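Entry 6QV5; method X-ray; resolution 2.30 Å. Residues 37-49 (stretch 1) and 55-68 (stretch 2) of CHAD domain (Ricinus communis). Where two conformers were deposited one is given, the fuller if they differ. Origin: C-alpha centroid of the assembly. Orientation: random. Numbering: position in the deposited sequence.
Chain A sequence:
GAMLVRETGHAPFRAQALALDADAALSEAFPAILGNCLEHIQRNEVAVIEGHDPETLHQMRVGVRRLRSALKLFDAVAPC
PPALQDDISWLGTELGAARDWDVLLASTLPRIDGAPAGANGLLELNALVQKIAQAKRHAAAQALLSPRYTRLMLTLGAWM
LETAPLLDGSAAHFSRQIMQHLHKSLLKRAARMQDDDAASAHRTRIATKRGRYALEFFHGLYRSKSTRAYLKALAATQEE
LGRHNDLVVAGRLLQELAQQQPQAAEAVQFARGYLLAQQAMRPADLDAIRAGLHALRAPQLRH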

ATOM      1  N   CYS A  37      -4.774  -6.175 -10.918  1.00 59.15           N
ATOM      2  CA  CYS A  37      -4.666  -4.920 -10.175  1.00 58.69           C
ATOM      3  C   CYS A  37      -5.863  -4.020 -10.455  1.00 62.06           C
ATOM      4  O   CYS A  37      -6.449  -3.488  -9.514  1.00 61.71           O
ATOM      5  CB  CYS A  37      -3.351  -4.211 -10.485  1.00 58.92           C
ATOM      6  SG  CYS A  37      -1.891  -5.007  -9.772  1.00 62.71           S
ATOM      7  N   LEU A  38      -6.235  -3.866 -11.745  1.00 58.27           N
ATOM      8  CA  LEU A  38      -7.373  -3.050 -12.173  1.00 57.80           C
ATOM      9  C   LEU A  38      -8.700  -3.616 -11.674  1.00 60.86           C
ATOM     10  O   LEU A  38      -9.565  -2.837 -11.285  1.00 60.34           O
ATOM     11  CB  LEU A  38      -7.393  -2.844 -13.696  1.00 57.88           C
ATOM     12  CG  LEU A  38      -6.281  -1.964 -14.289  1.00 62.71           C
ATOM     13  CD1 LEU A  38      -6.156  -2.186 -15.787  1.00 62.98           C
ATOM     14  CD2 LEU A  38      -6.503  -0.486 -13.985  1.00 64.98           C
ATOM     15  N   GLU A  39      -8.840  -4.963 -11.638  1.00 56.90           N
ATOM     16  CA  GLU A  39     -10.034  -5.652 -11.128  1.00 56.41           C
ATOM     17  C   GLU A  39     -10.174  -5.402  -9.617  1.00 58.72           C
ATOM     18  O   GLU A  39     -11.281  -5.147  -9.145  1.00 58.34           O
ATOM     19  CB  GLU A  39      -9.973  -7.162 -11.431  1.00 57.91           C
ATOM     20  CG  GLU A  39     -11.208  -7.946 -11.004  1.00 69.96           C
ATOM     21  CD  GLU A  39     -11.059  -9.456 -10.941  1.00 95.87           C
ATOM     22  OE1 GLU A  39     -10.001  -9.942 -10.479  1.00 92.96           O
ATOM     23  OE2 GLU A  39     -12.016 -10.156 -11.340  1.00 91.91           O
ATOM     24  N   HIS A  40      -9.043  -5.434  -8.879  1.00 54.00           N
ATOM     25  CA  HIS A  40      -8.975  -5.193  -7.433  1.00 53.17           C
ATOM     26  C   HIS A  40      -9.467  -3.777  -7.075  1.00 55.10           C
ATOM     27  O   HIS A  40     -10.111  -3.595  -6.043  1.00 53.78           O
ATOM     28  CB  HIS A  40      -7.540  -5.445  -6.918  1.00 53.98           C
ATOM     29  CG  HIS A  40      -7.398  -5.546  -5.427  1.00 57.36           C
ATOM     30  ND1 HIS A  40      -6.153  -5.486  -4.823  1.00 59.11           N
ATOM     31  CD2 HIS A  40      -8.338  -5.716  -4.465  1.00 59.03           C
ATOM     32  CE1 HIS A  40      -6.376  -5.600  -3.523  1.00 58.43           C
ATOM     33  NE2 HIS A  40      -7.674  -5.743  -3.259  1.00 58.76           N
ATOM     34  N   ILE A  41      -9.205  -2.797  -7.959  1.00 51.49           N
ATOM     35  CA  ILE A  41      -9.636  -1.404  -7.813  1.00 51.06           C
ATOM     36  C   ILE A  41     -11.132  -1.274  -8.173  1.00 55.90           C
ATOM     37  O   ILE A  41     -11.911  -0.773  -7.358  1.00 55.54           O
ATOM     38  CB  ILE A  41      -8.738  -0.450  -8.670  1.00 53.73           C
ATOM     39  CG1 ILE A  41      -7.261  -0.509  -8.225  1.00 53.71           C
ATOM     40  CG2 ILE A  41      -9.259   0.998  -8.655  1.00 54.16           C
ATOM     41  CD1 ILE A  41      -6.232  -0.095  -9.278  1.00 57.23           C
ATOM     42  N   GLN A  42     -11.501  -1.734  -9.399  1.00 53.28           N
ATOM     43  CA  GLN A  42     -12.849  -1.675  -9.973  0.54 53.30           C
ATOM     44  C   GLN A  42     -13.934  -2.357  -9.124  1.00 57.78           C
ATOM     45  O   GLN A  42     -15.009  -1.784  -8.943  1.00 57.51           O
ATOM     46  CB  GLN A  42     -12.830  -2.238 -11.410  0.54 54.55           C
ATOM     47  CG  GLN A  42     -14.160  -2.182 -12.158  0.54 67.87           C
ATOM     48  CD  GLN A  42     -14.920  -3.489 -12.099  0.54 86.16           C
ATOM     49  OE1 GLN A  42     -14.427  -4.551 -12.502  0.54 82.23           O
ATOM     50  NE2 GLN A  42     -16.146  -3.437 -11.604  0.54 77.12           N
ATOM     51  N   ARG A  43     -13.675  -3.582  -8.634  1.00 55.38           N
ATOM     52  CA  ARG A  43     -14.663  -4.343  -7.855  1.00 55.68           C
ATOM     53  C   ARG A  43     -14.987  -3.750  -6.468  1.00 60.28           C
ATOM     54  O   ARG A  43     -15.898  -4.245  -5.798  1.00 60.09           O
ATOM     55  CB  ARG A  43     -14.266  -5.824  -7.744  1.00 56.50           C
ATOM     56  CG  ARG A  43     -14.238  -6.585  -9.079  1.00 69.09           C
ATOM     57  CD  ARG A  43     -15.614  -6.963  -9.601  1.00 82.85           C
ATOM     58  NE  ARG A  43     -16.175  -8.110  -8.886  1.00 95.03           N
ATOM     59  CZ  ARG A  43     -17.417  -8.167  -8.416  1.00111.53           C
ATOM     60  NH1 ARG A  43     -18.244  -7.141  -8.576  1.00100.19           N
ATOM     61  NH2 ARG A  43     -17.842  -9.251  -7.780  1.00 98.52           N
ATOM     62  N   ASN A  44     -14.287  -2.672  -6.065  1.00 56.93           N
ATOM     63  CA  ASN A  44     -14.519  -1.981  -4.796  1.00 56.75           C
ATOM     64  C   ASN A  44     -15.173  -0.596  -4.972  1.00 61.00           C
ATOM     65  O   ASN A  44     -15.601  -0.009  -3.981  1.00 60.63           O
ATOM     66  CB  ASN A  44     -13.232  -1.902  -3.971  1.00 56.26           C
ATOM     67  CG  ASN A  44     -12.851  -3.216  -3.339  1.00 74.17           C
ATOM     68  OD1 ASN A  44     -13.527  -3.723  -2.438  1.00 68.57           O
ATOM     69  ND2 ASN A  44     -11.756  -3.796  -3.794  1.00 64.65           N
ATOM     70  N   GLU A  45     -15.287  -0.111  -6.234  1.00 58.17           N
ATOM     71  CA  GLU A  45     -15.867   1.182  -6.643  1.00 58.29           C
ATOM     72  C   GLU A  45     -17.181   1.563  -5.963  1.00 62.93           C
ATOM     73  O   GLU A  45     -17.237   2.593  -5.290  1.00 62.73           O
ATOM     74  CB  GLU A  45     -16.088   1.213  -8.162  1.00 59.66           C
ATOM     75  CG  GLU A  45     -14.873   1.588  -8.982  1.00 69.89           C
ATOM     76  CD  GLU A  45     -15.077   1.524 -10.485  1.00 86.42           C
ATOM     77  OE1 GLU A  45     -16.223   1.722 -10.949  1.00 81.39           O
ATOM     78  OE2 GLU A  45     -14.080   1.288 -11.202  1.00 78.24           O
ATOM     79  N   VAL A  46     -18.243   0.756  -6.188  1.00 60.04           N
ATOM     80  CA  VAL A  46     -19.613   0.962  -5.695  1.00 60.15           C
ATOM     81  C   VAL A  46     -19.660   1.122  -4.166  1.00 64.22           C
ATOM     82  O   VAL A  46     -20.278   2.067  -3.672  1.00 63.96           O
ATOM     83  CB  VAL A  46     -20.583  -0.145  -6.211  1.00 64.12           C
ATOM     84  CG1 VAL A  46     -22.023   0.123  -5.781  1.00 63.92           C
ATOM     85  CG2 VAL A  46     -20.503  -0.287  -7.731  1.00 63.92           C
ATOM     86  N   ALA A  47     -18.982   0.222  -3.436  1.00 60.87           N
ATOM     87  CA  ALA A  47     -18.925   0.220  -1.975  1.00 60.58           C
ATOM     88  C   ALA A  47     -18.199   1.436  -1.388  1.00 64.27           C
ATOM     89  O   ALA A  47     -18.564   1.882  -0.299  1.00 64.13           O
ATOM     90  CB  ALA A  47     -18.295  -1.067  -1.481  1.00 61.32           C
ATOM     91  N   VAL A  48     -17.193   1.977  -2.103  1.00 60.50           N
ATOM     92  CA  VAL A  48     -16.450   3.167  -1.661  1.00 60.23           C
ATOM     93  C   VAL A  48     -17.314   4.422  -1.888  1.00 64.33           C
ATOM     94  O   VAL A  48     -17.317   5.322  -1.046  1.00 63.91           O
ATOM     95  CB  VAL A  48     -15.029   3.268  -2.294  1.00 64.00           C
ATOM     96  CG1 VAL A  48     -14.314   4.555  -1.879  1.00 63.84           C
ATOM     97  CG2 VAL A  48     -14.177   2.059  -1.918  1.00 63.74           C
ATOM     98  N   ILE A  49     -18.074   4.453  -3.001  1.00 61.31           N
ATOM     99  CA  ILE A  49     -18.962   5.564  -3.356  1.00 61.21           C
ATOM    100  C   ILE A  49     -20.194   5.627  -2.434  1.00 65.73           C
ATOM    101  O   ILE A  49     -20.442   6.663  -1.818  1.00 65.14           O
ATOM    102  CB  ILE A  49     -19.340   5.544  -4.877  1.00 64.13           C
ATOM    103  CG1 ILE A  49     -18.109   5.821  -5.773  1.00 64.41           C
ATOM    104  CG2 ILE A  49     -20.486   6.524  -5.203  1.00 64.58           C
ATOM    105  CD1 ILE A  49     -18.235   5.321  -7.242  1.00 69.19           C
ATOM    106  N   GLU A  55     -12.974  -1.510   5.244  1.00 60.15           N
ATOM    107  CA  GLU A  55     -12.328  -2.610   4.520  1.00 59.47           C
ATOM    108  C   GLU A  55     -12.426  -2.467   2.994  1.00 62.24           C
ATOM    109  O   GLU A  55     -11.453  -2.768   2.298  1.00 61.67           O
ATOM    110  CB  GLU A  55     -12.861  -3.974   5.008  1.00 60.78           C
ATOM    111  CG  GLU A  55     -12.115  -5.199   4.483  1.00 70.93           C
ATOM    112  CD  GLU A  55     -10.611  -5.274   4.697  1.00 88.12           C
ATOM    113  OE1 GLU A  55     -10.124  -4.817   5.757  1.00 80.51           O
ATOM    114  OE2 GLU A  55      -9.920  -5.809   3.801  1.00 81.05           O
ATOM    115  N   THR A  56     -13.586  -1.999   2.485  1.00 57.96           N
ATOM    116  CA  THR A  56     -13.830  -1.781   1.051  1.00 57.26           C
ATOM    117  C   THR A  56     -12.885  -0.698   0.519  1.00 59.32           C
ATOM    118  O   THR A  56     -12.320  -0.857  -0.564  1.00 58.62           O
ATOM    119  CB  THR A  56     -15.306  -1.446   0.785  1.00 66.50           C
ATOM    120  OG1 THR A  56     -15.638  -0.221   1.439  1.00 67.03           O
ATOM    121  CG2 THR A  56     -16.255  -2.554   1.233  1.00 65.62           C
ATOM    122  N   LEU A  57     -12.694   0.382   1.310  1.00 54.60           N
ATOM    123  CA  LEU A  57     -11.787   1.492   1.011  1.00 53.66           C
ATOM    124  C   LEU A  57     -10.329   1.013   1.118  1.00 56.26           C
ATOM    125  O   LEU A  57      -9.505   1.379   0.275  1.00 55.24           O
ATOM    126  CB  LEU A  57     -12.067   2.675   1.963  1.00 53.49           C
ATOM    127  CG  LEU A  57     -11.099   3.870   1.953  1.00 58.05           C
ATOM    128  CD1 LEU A  57     -11.207   4.678   0.667  1.00 58.22           C
ATOM    129  CD2 LEU A  57     -11.347   4.766   3.146  1.00 60.37           C
ATOM    130  N   HIS A  58     -10.025   0.183   2.145  1.00 52.50           N
ATOM    131  CA  HIS A  58      -8.700  -0.399   2.376  1.00 52.12           C
ATOM    132  C   HIS A  58      -8.287  -1.256   1.175  1.00 54.34           C
ATOM    133  O   HIS A  58      -7.187  -1.072   0.655  1.00 53.91           O
ATOM    134  CB  HIS A  58      -8.677  -1.219   3.684  1.00 53.16           C
ATOM    135  CG  HIS A  58      -7.372  -1.898   3.989  1.00 56.80           C
ATOM    136  ND1 HIS A  58      -7.336  -3.131   4.614  1.00 58.73           N
ATOM    137  CD2 HIS A  58      -6.100  -1.495   3.746  1.00 58.67           C
ATOM    138  CE1 HIS A  58      -6.054  -3.437   4.733  1.00 58.23           C
ATOM    139  NE2 HIS A  58      -5.273  -2.485   4.221  1.00 58.54           N
ATOM    140  N   GLN A  59      -9.190  -2.143   0.710  1.00 49.85           N
ATOM    141  CA  GLN A  59      -8.953  -3.007  -0.445  1.00 49.43           C
ATOM    142  C   GLN A  59      -8.741  -2.224  -1.741  1.00 52.92           C
ATOM    143  O   GLN A  59      -7.892  -2.613  -2.543  1.00 52.53           O
ATOM    144  CB  GLN A  59     -10.065  -4.059  -0.601  1.00 50.73           C
ATOM    145  CG  GLN A  59     -10.000  -5.201   0.424  1.00 62.80           C
ATOM    146  CD  GLN A  59      -8.654  -5.893   0.484  1.00 78.67           C
ATOM    147  OE1 GLN A  59      -8.104  -6.341  -0.526  1.00 73.62           O
ATOM    148  NE2 GLN A  59      -8.093  -5.992   1.678  1.00 70.32           N
ATOM    149  N   MET A  60      -9.480  -1.108  -1.929  1.00 49.40           N
ATOM    150  CA  MET A  60      -9.340  -0.260  -3.116  1.00 49.04           C
ATOM    151  C   MET A  60      -8.004   0.489  -3.104  1.00 53.38           C
ATOM    152  O   MET A  60      -7.362   0.593  -4.150  1.00 52.89           O
ATOM    153  CB  MET A  60     -10.520   0.710  -3.269  1.00 50.98           C
ATOM    154  CG  MET A  60     -10.701   1.185  -4.694  1.00 54.17           C
ATOM    155  SD  MET A  60     -11.998   2.422  -4.903  1.00 57.88           S
ATOM    156  CE  MET A  60     -12.041   2.517  -6.647  1.00 54.52           C
ATOM    157  N   ARG A  61      -7.584   0.984  -1.921  1.00 50.47           N
ATOM    158  CA  ARG A  61      -6.314   1.687  -1.719  1.00 50.67           C
ATOM    159  C   ARG A  61      -5.133   0.749  -1.988  1.00 54.63           C
ATOM    160  O   ARG A  61      -4.179   1.155  -2.656  1.00 54.01           O
ATOM    161  CB  ARG A  61      -6.236   2.297  -0.297  1.00 51.41           C
ATOM    162  CG  ARG A  61      -4.944   3.074   0.014  1.00 60.47           C
ATOM    163  CD  ARG A  61      -4.811   4.335  -0.823  1.00 68.45           C
ATOM    164  NE  ARG A  61      -3.453   4.881  -0.797  1.00 74.26           N
ATOM    165  CZ  ARG A  61      -2.575   4.757  -1.788  1.00 85.57           C
ATOM    166  NH1 ARG A  61      -2.899   4.101  -2.896  1.00 70.39           N
ATOM    167  NH2 ARG A  61      -1.366   5.291  -1.681  1.00 71.94           N
ATOM    168  N   VAL A  62      -5.219  -0.507  -1.489  1.00 51.62           N
ATOM    169  CA  VAL A  62      -4.210  -1.559  -1.677  1.00 51.44           C
ATOM    170  C   VAL A  62      -4.088  -1.891  -3.175  1.00 55.10           C
ATOM    171  O   VAL A  62      -2.972  -2.033  -3.678  1.00 54.66           O
ATOM    172  CB  VAL A  62      -4.481  -2.802  -0.774  1.00 55.35           C
ATOM    173  CG1 VAL A  62      -3.692  -4.033  -1.228  1.00 55.02           C
ATOM    174  CG2 VAL A  62      -4.178  -2.489   0.688  1.00 55.11           C
ATOM    175  N   GLY A  63      -5.231  -1.939  -3.866  1.00 51.40           N
ATOM    176  CA  GLY A  63      -5.316  -2.182  -5.303  1.00 51.09           C
ATOM    177  C   GLY A  63      -4.571  -1.143  -6.119  1.00 54.86           C
ATOM    178  O   GLY A  63      -3.921  -1.486  -7.110  1.00 54.39           O
ATOM    179  N   VAL A  64      -4.661   0.138  -5.698  1.00 51.65           N
ATOM    180  CA  VAL A  64      -3.983   1.279  -6.326  1.00 51.82           C
ATOM    181  C   VAL A  64      -2.468   1.153  -6.093  1.00 56.90           C
ATOM    182  O   VAL A  64      -1.694   1.338  -7.035  1.00 56.90           O
ATOM    183  CB  VAL A  64      -4.574   2.643  -5.860  1.00 55.73           C
ATOM    184  CG1 VAL A  64      -3.729   3.826  -6.335  1.00 55.53           C
ATOM    185  CG2 VAL A  64      -6.016   2.803  -6.336  1.00 55.57           C
ATOM    186  N   ARG A  65      -2.063   0.793  -4.854  1.00 54.09           N
ATOM    187  CA  ARG A  65      -0.664   0.580  -4.467  1.00 54.40           C
ATOM    188  C   ARG A  65      -0.042  -0.578  -5.248  1.00 59.17           C
ATOM    189  O   ARG A  65       1.095  -0.453  -5.707  1.00 59.27           O
ATOM    190  CB  ARG A  65      -0.543   0.317  -2.961  1.00 54.43           C
ATOM    191  CG  ARG A  65      -0.393   1.575  -2.135  1.00 64.69           C
ATOM    192  CD  ARG A  65       0.234   1.260  -0.793  1.00 73.82           C
ATOM    193  NE  ARG A  65      -0.090   2.276   0.207  1.00 82.45           N
ATOM    194  CZ  ARG A  65      -1.136   2.212   1.025  1.00 97.93           C
ATOM    195  NH1 ARG A  65      -1.966   1.177   0.975  1.00 86.41           N
ATOM    196  NH2 ARG A  65      -1.356   3.179   1.906  1.00 84.33           N
ATOM    197  N   ARG A  66      -0.797  -1.692  -5.409  1.00 55.89           N
ATOM    198  CA  ARG A  66      -0.388  -2.888  -6.157  1.00 55.65           C
ATOM    199  C   ARG A  66      -0.175  -2.550  -7.632  1.00 60.55           C
ATOM    200  O   ARG A  66       0.779  -3.040  -8.235  1.00 60.10           O
ATOM    201  CB  ARG A  66      -1.434  -4.008  -6.021  1.00 54.23           C
ATOM    202  CG  ARG A  66      -1.356  -4.767  -4.706  1.00 58.95           C
ATOM    203  CD  ARG A  66      -2.444  -5.815  -4.572  1.00 63.08           C
ATOM    204  NE  ARG A  66      -2.170  -6.998  -5.387  1.00 68.25           N
ATOM    205  CZ  ARG A  66      -2.839  -7.328  -6.487  1.00 83.24           C
ATOM    206  NH1 ARG A  66      -2.513  -8.420  -7.166  1.00 70.61           N
ATOM    207  NH2 ARG A  66      -3.843  -6.574  -6.915  1.00 71.85           N
ATOM    208  N   LEU A  67      -1.051  -1.693  -8.197  1.00 58.07           N
ATOM    209  CA  LEU A  67      -0.983  -1.233  -9.582  1.00 58.38           C
ATOM    210  C   LEU A  67       0.267  -0.373  -9.814  1.00 63.84           C
ATOM    211  O   LEU A  67       0.975  -0.596 -10.796  1.00 63.34           O
ATOM    212  CB  LEU A  67      -2.267  -0.460  -9.954  1.00 58.35           C
ATOM    213  CG  LEU A  67      -2.362   0.104 -11.380  1.00 62.84           C
ATOM    214  CD1 LEU A  67      -2.742  -0.975 -12.387  1.00 62.94           C
ATOM    215  CD2 LEU A  67      -3.358   1.242 -11.442  1.00 65.03           C
ATOM    216  N   ARG A  68       0.541   0.587  -8.903  1.00 62.06           N
ATOM    217  CA  ARG A  68       1.699   1.481  -8.982  1.00 62.75           C
ATOM    218  C   ARG A  68       3.025   0.715  -8.902  1.00 68.11           C
ATOM    219  O   ARG A  68       3.943   1.021  -9.666  1.00 67.94           O
ATOM    220  CB  ARG A  68       1.628   2.580  -7.914  1.00 63.82           C
ATOM    221  CG  ARG A  68       2.310   3.870  -8.353  1.00 77.22           C
ATOM    222  CD  ARG A  68       2.844   4.671  -7.184  1.00 90.68           C
ATOM    223  NE  ARG A  68       1.803   5.464  -6.528  1.00101.46           N
ATOM    224  CZ  ARG A  68       1.498   6.718  -6.849  1.00115.97           C
ATOM    225  NH1 ARG A  68       2.144   7.337  -7.830  1.00102.64           N
ATOM    226  NH2 ARG A  68       0.546   7.364  -6.188  1.00102.95           N
TER

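Stretch 2 is a single helix throughout. Stretch 1 packs against it as a first helical segment that includes Cys37 to Ile41 and a second from Glu45 to Ile49, with a type I beta turn from Gln42 to Glu45 between them. The chain directions are roughly antiparallel. The first segment runs at 156° to the long helix, with the axes 7.9 Å apart at closest. The second crosses more obliquely, at 128°, with the axes 8.8 Å apart at closest. Cys37 therefore lies by Leu67, Ile41 by Met60 and Val48 by Leu57. Together the stretches bury 846 Å².

Met60 has the largest area covered by the other stretch. Its side chain is fully extended, with all three chi angles t, and it reaches both segments of stretch 1. Met60 CE lies 3.4 Å from Ile41 O and 3.8 Å from Ile41 CG2. Val48 CG2 rests 3.7 Å from Met60 SD. Asn44 CB packs 3.8 Å from Met60 CB, and Glu45 contributes the aliphatic CG, 3.8 Å from Met60 CE. These are van der Waals contacts, well suited to a long, unbranched apolar chain.

His40 is the polar centre. Its side chain fits as a knob among Gln59, Val62, Gly63 and Arg66. The ring uses both nitrogens. His40 NE2 donates to Gln59 OE1 at 2.8 Å with good geometry. His40 ND1 accepts a weak hydrogen bond from Arg66 NH2 at 3.3 Å. Gln59 is itself held in place, because Gln59 NE2 donates to Glu55 OE2 at 2.8 Å. The Arg66 guanidinium also has Cys37 SG over one face; Cys37 SG to Arg66 NH2 is 3.8 Å.

Ile41 is the apolar knob beside His40. It sits among Met60, Gly63, Val64 and Leu67. Ile41 CG1 is 4.0 Å from Val64 CG2, and Ile41 CD1 is 3.8 Å from Leu67 CD2. Gly63 leaves room for Ile41 and for the backbone at His40. His40 ND1 approaches Gly63 CA to 3.4 Å, and Ile41 CD1 comes to 3.5 Å from Gly63 O. An ideal CB on Gly63 would point toward stretch 1 and lie only 3.1 Å from Ile41 CG1 and 3.4 Å from His40 C.

Apolar contacts extend the packing. Leu67 CD1 meets Cys37 CB at 3.8 Å and Leu38 CD2 at 4.1 Å. In the second segment, Ala47 CB touches Thr56 CG2 at 3.7 Å, and Val48 CG1 meets Leu57 CD1 at 4.0 Å. Near the turn, Asn44 ND2 donates to His40 O at 2.8 Å. This bond ties the turn back to the first segment, while Asn44 ND2 also lies 3.6 Å from Gln59 CB.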